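Local structure of ubiquitin conjugating enzyme (Agrocybe aegerita, 3WE5) at residues 43-48 against 133-138; 54-59 against 125-130. The protein probably accepts activated ubiquitin as a thioester from an E1 enzyme and passes it on toward substrate proteins, as E2 ubiquitin-conjugating enzymes do. All coordinates share one frame; numbering follows the deposited sequence.

Contact 1: residues 43-48 against 133-138; sequences VGITLV and TLQSML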
loop_
_atom_site.group_PDB
_atom_site.type_symbol
_atom_site.label_atom_id
_atom_site.label_comp_id
_atom_site.label_asym_id
_atom_site.label_seq_id
_atom_site.Cartn_x
_atom_site.Cartn_y
_atom_site.Cartn_z
ATOM N N VAL A 43 -11.107 -25.770 -0.062
ATOM C CA VAL A 43 -12.271 -25.115 0.510
ATOM C C VAL A 43 -12.259 -23.604 0.278
ATOM O O VAL A 43 -11.215 -22.925 0.427
ATOM C CB VAL A 43 -12.423 -25.478 2.033
ATOM C CG1 VAL A 43 -11.234 -24.982 2.844
ATOM C CG2 VAL A 43 -13.728 -24.920 2.590
ATOM N N GLY A 44 -13.416 -23.084 -0.120
ATOM C CA GLY A 44 -13.580 -21.654 -0.279
ATOM C C GLY A 44 -13.271 -21.236 -1.710
ATOM O O GLY A 44 -13.526 -20.103 -2.103
ATOM N N ILE A 45 -12.728 -22.155 -2.486
ATOM C CA ILE A 45 -12.381 -21.811 -3.874
ATOM C C ILE A 45 -13.307 -22.576 -4.809
ATOM O O ILE A 45 -13.468 -23.780 -4.690
ATOM C CB ILE A 45 -10.901 -22.111 -4.164
ATOM C CG1 ILE A 45 -9.991 -21.190 -3.355
ATOM C CG2 ILE A 45 -10.609 -21.949 -5.678
ATOM C CD1 ILE A 45 -8.623 -21.780 -3.116
ATOM N N THR A 46 -13.963 -21.877 -5.735
ATOM C CA THR A 46 -14.871 -22.568 -6.658
ATOM C C THR A 46 -14.592 -22.159 -8.099
ATOM O O THR A 46 -14.518 -20.975 -8.385
ATOM C CB THR A 46 -16.323 -22.206 -6.362
ATOM O OG1 THR A 46 -16.592 -22.469 -4.977
ATOM C CG2 THR A 46 -17.272 -23.017 -7.226
ATOM N N LEU A 47 -14.429 -23.143 -8.974
ATOM C CA LEU A 47 -14.353 -22.879 -10.431
ATOM C C LEU A 47 -15.742 -22.570 -10.967
ATOM O O LEU A 47 -16.665 -23.378 -10.785
ATOM C CB LEU A 47 -13.748 -24.090 -11.152
ATOM C CG LEU A 47 -13.699 -23.961 -12.689
ATOM C CD1 LEU A 47 -12.742 -22.855 -13.059
ATOM C CD2 LEU A 47 -13.236 -25.265 -13.287
ATOM N N VAL A 48 -15.885 -21.390 -11.579
ATOM C CA VAL A 48 -17.158 -20.883 -12.128
ATOM C C VAL A 48 -17.216 -21.003 -13.652
ATOM O O VAL A 48 -18.267 -21.310 -14.210
ATOM C CB VAL A 48 -17.392 -19.431 -11.655
ATOM C CG1 VAL A 48 -18.493 -18.745 -12.457
ATOM C CG2 VAL A 48 -17.738 -19.451 -10.169
ATOM N N THR A 133 -2.963 -18.974 -2.598
ATOM C CA THR A 133 -2.106 -17.869 -2.160
ATOM C C THR A 133 -2.853 -16.558 -1.973
ATOM O O THR A 133 -2.649 -15.854 -0.988
ATOM C CB THR A 133 -0.904 -17.661 -3.152
ATOM O OG1 THR A 133 -0.152 -18.876 -3.243
ATOM C CG2 THR A 133 0.011 -16.535 -2.692
ATOM N N LEU A 134 -3.733 -16.212 -2.907
ATOM C CA LEU A 134 -4.480 -14.975 -2.797
ATOM C C LEU A 134 -5.530 -15.057 -1.682
ATOM O O LEU A 134 -5.793 -14.054 -0.992
ATOM C CB LEU A 134 -5.150 -14.623 -4.140
ATOM C CG LEU A 134 -4.173 -14.322 -5.274
ATOM C CD1 LEU A 134 -4.926 -14.055 -6.568
ATOM C CD2 LEU A 134 -3.281 -13.124 -4.946
ATOM N N GLN A 135 -6.108 -16.240 -1.498
ATOM C CA GLN A 135 -7.045 -16.459 -0.392
ATOM C C GLN A 135 -6.341 -16.218 0.944
ATOM O O GLN A 135 -6.894 -15.556 1.828
ATOM C CB GLN A 135 -7.565 -17.886 -0.452
ATOM C CG GLN A 135 -8.715 -18.239 0.526
ATOM C CD GLN A 135 -9.019 -19.713 0.455
ATOM O OE1 GLN A 135 -8.099 -20.538 0.384
ATOM N NE2 GLN A 135 -10.301 -20.065 0.444
ATOM N N SER A 136 -5.125 -16.740 1.065
ATOM C CA SER A 136 -4.295 -16.573 2.265
ATOM C C SER A 136 -3.832 -15.138 2.479
ATOM O O SER A 136 -3.705 -14.675 3.621
ATOM C CB SER A 136 -3.066 -17.487 2.179
ATOM O OG SER A 136 -3.430 -18.847 2.215
ATOM N N MET A 137 -3.555 -14.431 1.385
ATOM C CA MET A 137 -3.209 -13.024 1.465
ATOM C C MET A 137 -4.375 -12.218 2.030
ATOM O O MET A 137 -4.183 -11.327 2.864
ATOM C CB MET A 137 -2.837 -12.499 0.071
ATOM C CG MET A 137 -2.660 -10.985 -0.024
ATOM S SD MET A 137 -2.722 -10.415 -1.738
ATOM C CE MET A 137 -4.483 -10.281 -1.990
ATOM N N LEU A 138 -5.588 -12.539 1.589
ATOM C CA LEU A 138 -6.766 -11.868 2.118
ATOM C C LEU A 138 -6.925 -12.243 3.600
ATOM O O LEU A 138 -7.229 -11.383 4.440
ATOM C CB LEU A 138 -8.015 -12.226 1.302
ATOM C CG LEU A 138 -8.154 -11.702 -0.137
ATOM C CD1 LEU A 138 -9.440 -12.204 -0.767
ATOM C CD2 LEU A 138 -8.152 -10.202 -0.161
HETATM O O HOH W 1 -8.616 -23.161 1.047
#
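The carbonyl oxygen Val-43 O is gripped twice: Gln-135 NE2 donates to it at 3.0 Å, and water 1 donates to it at 2.7 Å. The hydrogen bond from the amide is nearly straight (N-H...O 173°), with NE2 in the carbonyl plane on a lone pair and the oxygen almost in the plane of the amide. The same water gives its other hydrogen to Gln-135 OE1 (2.8 Å), so both ends of the amide are engaged and its rotation is fixed. Gln-135 reaches this far because its chain is extended, with CG anti to the backbone N (chi1 -172°). Gly-44 lies beyond the nitrogen end of the amide, its CA 3.7 Å from Gln-135 NE2; at phi 92° a side chain would crowd both NE2 and the preceding carbonyl. Ile-45 CD1 comes over the flat face of the amide, 3.8 Å from Gln-135 OE1. NE2 also donates to Glu-61 O. A leucine here would probably leave Val-43 O and Glu-61 O without this donor and water 1 without its second acceptor. One helix side chain thus joins the residues leading into strand 45-49 to the end of strand 55-61, while Ile-45 touches Ile-60 of strand 55-61 and Cys-131 and Val-132 of helix 127-140.

Contact 2: residues 54-59 against 125-130; sequences SKWLFT and LSVIAV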
loop_
_atom_site.group_PDB
_atom_site.type_symbol
_atom_site.label_atom_id
_atom_site.label_comp_id
_atom_site.label_asym_id
_atom_site.label_seq_id
_atom_site.Cartn_x
_atom_site.Cartn_y
_atom_site.Cartn_z
ATOM N N SER A 54 -8.189 -19.514 -22.494
ATOM C CA SER A 54 -7.723 -18.142 -22.494
ATOM C C SER A 54 -8.147 -17.372 -21.252
ATOM O O SER A 54 -7.448 -16.465 -20.808
ATOM C CB SER A 54 -8.245 -17.409 -23.724
ATOM O OG SER A 54 -7.731 -18.027 -24.888
ATOM N N LYS A 55 -9.326 -17.693 -20.723
ATOM C CA LYS A 55 -9.842 -16.963 -19.560
ATOM C C LYS A 55 -10.668 -17.895 -18.681
ATOM O O LYS A 55 -11.623 -18.510 -19.155
ATOM C CB LYS A 55 -10.706 -15.755 -19.992
ATOM C CG LYS A 55 -11.115 -14.846 -18.832
ATOM C CD LYS A 55 -11.790 -13.552 -19.330
ATOM C CE LYS A 55 -13.106 -13.841 -20.022
ATOM N NZ LYS A 55 -14.081 -14.518 -19.105
ATOM N N TRP A 56 -10.315 -17.955 -17.389
ATOM C CA TRP A 56 -11.087 -18.726 -16.410
ATOM C C TRP A 56 -11.553 -17.818 -15.274
ATOM O O TRP A 56 -10.924 -16.803 -14.951
ATOM C CB TRP A 56 -10.221 -19.845 -15.789
ATOM C CG TRP A 56 -9.789 -20.960 -16.707
ATOM C CD1 TRP A 56 -10.093 -21.127 -18.038
ATOM C CD2 TRP A 56 -8.977 -22.073 -16.332
ATOM N NE1 TRP A 56 -9.504 -22.287 -18.514
ATOM C CE2 TRP A 56 -8.815 -22.886 -17.483
ATOM C CE3 TRP A 56 -8.369 -22.466 -15.125
ATOM C CZ2 TRP A 56 -8.045 -24.068 -17.471
ATOM C CZ3 TRP A 56 -7.598 -23.638 -15.113
ATOM C CH2 TRP A 56 -7.459 -24.440 -16.283
ATOM N N LEU A 57 -12.675 -18.189 -14.656
ATOM C CA LEU A 57 -13.192 -17.464 -13.497
ATOM C C LEU A 57 -13.397 -18.413 -12.310
ATOM O O LEU A 57 -13.919 -19.520 -12.465
ATOM C CB LEU A 57 -14.560 -16.866 -13.837
ATOM C CG LEU A 57 -14.587 -15.802 -14.930
ATOM C CD1 LEU A 57 -16.067 -15.453 -15.254
ATOM C CD2 LEU A 57 -13.826 -14.570 -14.520
ATOM N N PHE A 58 -12.986 -17.946 -11.131
ATOM C CA PHE A 58 -13.223 -18.627 -9.853
ATOM C C PHE A 58 -13.973 -17.692 -8.892
ATOM O O PHE A 58 -13.926 -16.477 -9.031
ATOM C CB PHE A 58 -11.881 -18.974 -9.185
ATOM C CG PHE A 58 -11.095 -20.017 -9.891
ATOM C CD1 PHE A 58 -10.321 -19.687 -10.999
ATOM C CD2 PHE A 58 -11.114 -21.338 -9.461
ATOM C CE1 PHE A 58 -9.584 -20.660 -11.654
ATOM C CE2 PHE A 58 -10.381 -22.319 -10.101
ATOM C CZ PHE A 58 -9.616 -21.973 -11.230
ATOM N N THR A 59 -14.660 -18.265 -7.908
ATOM C CA THR A 59 -15.022 -17.472 -6.731
ATOM C C THR A 59 -14.071 -17.830 -5.598
ATOM O O THR A 59 -13.654 -18.975 -5.480
ATOM C CB THR A 59 -16.469 -17.653 -6.296
ATOM O OG1 THR A 59 -16.714 -19.018 -5.986
ATOM C CG2 THR A 59 -17.407 -17.203 -7.396
ATOM N N LEU A 125 4.192 -23.721 -10.283
ATOM C CA LEU A 125 2.934 -23.348 -9.633
ATOM C C LEU A 125 1.771 -23.701 -10.542
ATOM O O LEU A 125 1.924 -24.415 -11.541
ATOM C CB LEU A 125 2.927 -21.875 -9.275
ATOM C CG LEU A 125 4.121 -21.438 -8.414
ATOM C CD1 LEU A 125 4.054 -19.972 -8.098
ATOM C CD2 LEU A 125 4.243 -22.277 -7.159
ATOM N N SER A 126 0.583 -23.265 -10.169
ATOM C CA SER A 126 -0.610 -23.650 -10.912
ATOM C C SER A 126 -1.664 -22.617 -10.634
ATOM O O SER A 126 -1.507 -21.770 -9.765
ATOM C CB SER A 126 -1.126 -25.001 -10.443
ATOM O OG SER A 126 -1.493 -24.956 -9.068
ATOM N N VAL A 127 -2.753 -22.673 -11.387
ATOM C CA VAL A 127 -3.844 -21.757 -11.151
ATOM C C VAL A 127 -4.387 -21.900 -9.714
ATOM O O VAL A 127 -4.634 -20.889 -9.025
ATOM C CB VAL A 127 -4.955 -22.035 -12.165
ATOM C CG1 VAL A 127 -6.191 -21.217 -11.791
ATOM C CG2 VAL A 127 -4.452 -21.649 -13.555
ATOM N N ILE A 128 -4.579 -23.136 -9.285
ATOM C CA ILE A 128 -5.102 -23.385 -7.931
ATOM C C ILE A 128 -4.130 -22.881 -6.867
ATOM O O ILE A 128 -4.550 -22.286 -5.882
ATOM C CB ILE A 128 -5.454 -24.855 -7.734
ATOM C CG1 ILE A 128 -6.636 -25.206 -8.634
ATOM C CG2 ILE A 128 -5.802 -25.136 -6.267
ATOM C CD1 ILE A 128 -7.979 -24.599 -8.175
ATOM N N ALA A 129 -2.829 -23.071 -7.070
ATOM C CA ALA A 129 -1.851 -22.457 -6.144
ATOM C C ALA A 129 -1.982 -20.948 -6.030
ATOM O O ALA A 129 -1.880 -20.387 -4.944
ATOM C CB ALA A 129 -0.387 -22.861 -6.529
ATOM N N VAL A 130 -2.214 -20.260 -7.140
ATOM C CA VAL A 130 -2.441 -18.840 -7.094
ATOM C C VAL A 130 -3.708 -18.517 -6.292
ATOM O O VAL A 130 -3.717 -17.577 -5.496
ATOM C CB VAL A 130 -2.562 -18.256 -8.516
ATOM C CG1 VAL A 130 -2.930 -16.773 -8.463
ATOM C CG2 VAL A 130 -1.250 -18.458 -9.267
#
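Strand 55-59 runs past the first turn of helix 127-140 at a backbone separation of 9.5 Å between the CA atoms of Trp-56 and Val-127 and 9.6 Å between those of Phe-58 and Ile-128, a gap that two aromatic rings bridge. As alternate residues of the strand, Trp-56 and Phe-58 turn toward the helix together. Val-127 answers both with its two branches. CG1, anti to the backbone N (chi1 172°), presses closely on Phe-58, 3.4 Å from Phe-58 CE1, whereas CG2 comes within 4.0 Å of Trp-56 CZ3. Both methyls meet their rings obliquely, and the short fork of valine lets one residue touch both rings at once. This is the core of the UBC fold, in which the antiparallel sheet carries a helix across one face. Ile-128 leaves the helix to one side, but its long branch bends back so that CD1 lies 3.8 Å from Phe-58 CE2, the two side chains crossing at about a right angle. Ser-126 is the N-cap of the helix: its OG accepts from Ala-129 N at 3.1 Å, a task for which a short hydroxyl side chain is well fitted. Glu-32 of helix 24-39 takes the N-H of Val-127, and Trp-56 NE1 donates to Asp-52 O.

The centres of contacts 1 and 2 are about 10 Å apart, and both use helix 127-140, contact 2 at its first turn and contact 1 further along. They share one sheet, since strands 45-49 and 55-61 are antiparallel neighbours: Thr-46 O lies 2.8 Å from Thr-59 N and Val-48 N 2.9 Å from Leu-57 O, both probable hydrogen bonds. Phe-58 touches Ile-45, which joins their apolar sides. Contact 2 is buried and apolar, whereas contact 1 is partly exposed and polar. In sequence, contact 2 nests inside the loop that contact 1 closes. Helix 127-140 follows the loop that, as in other E2 enzymes, probably carries the catalytic cysteine; neither contact includes it.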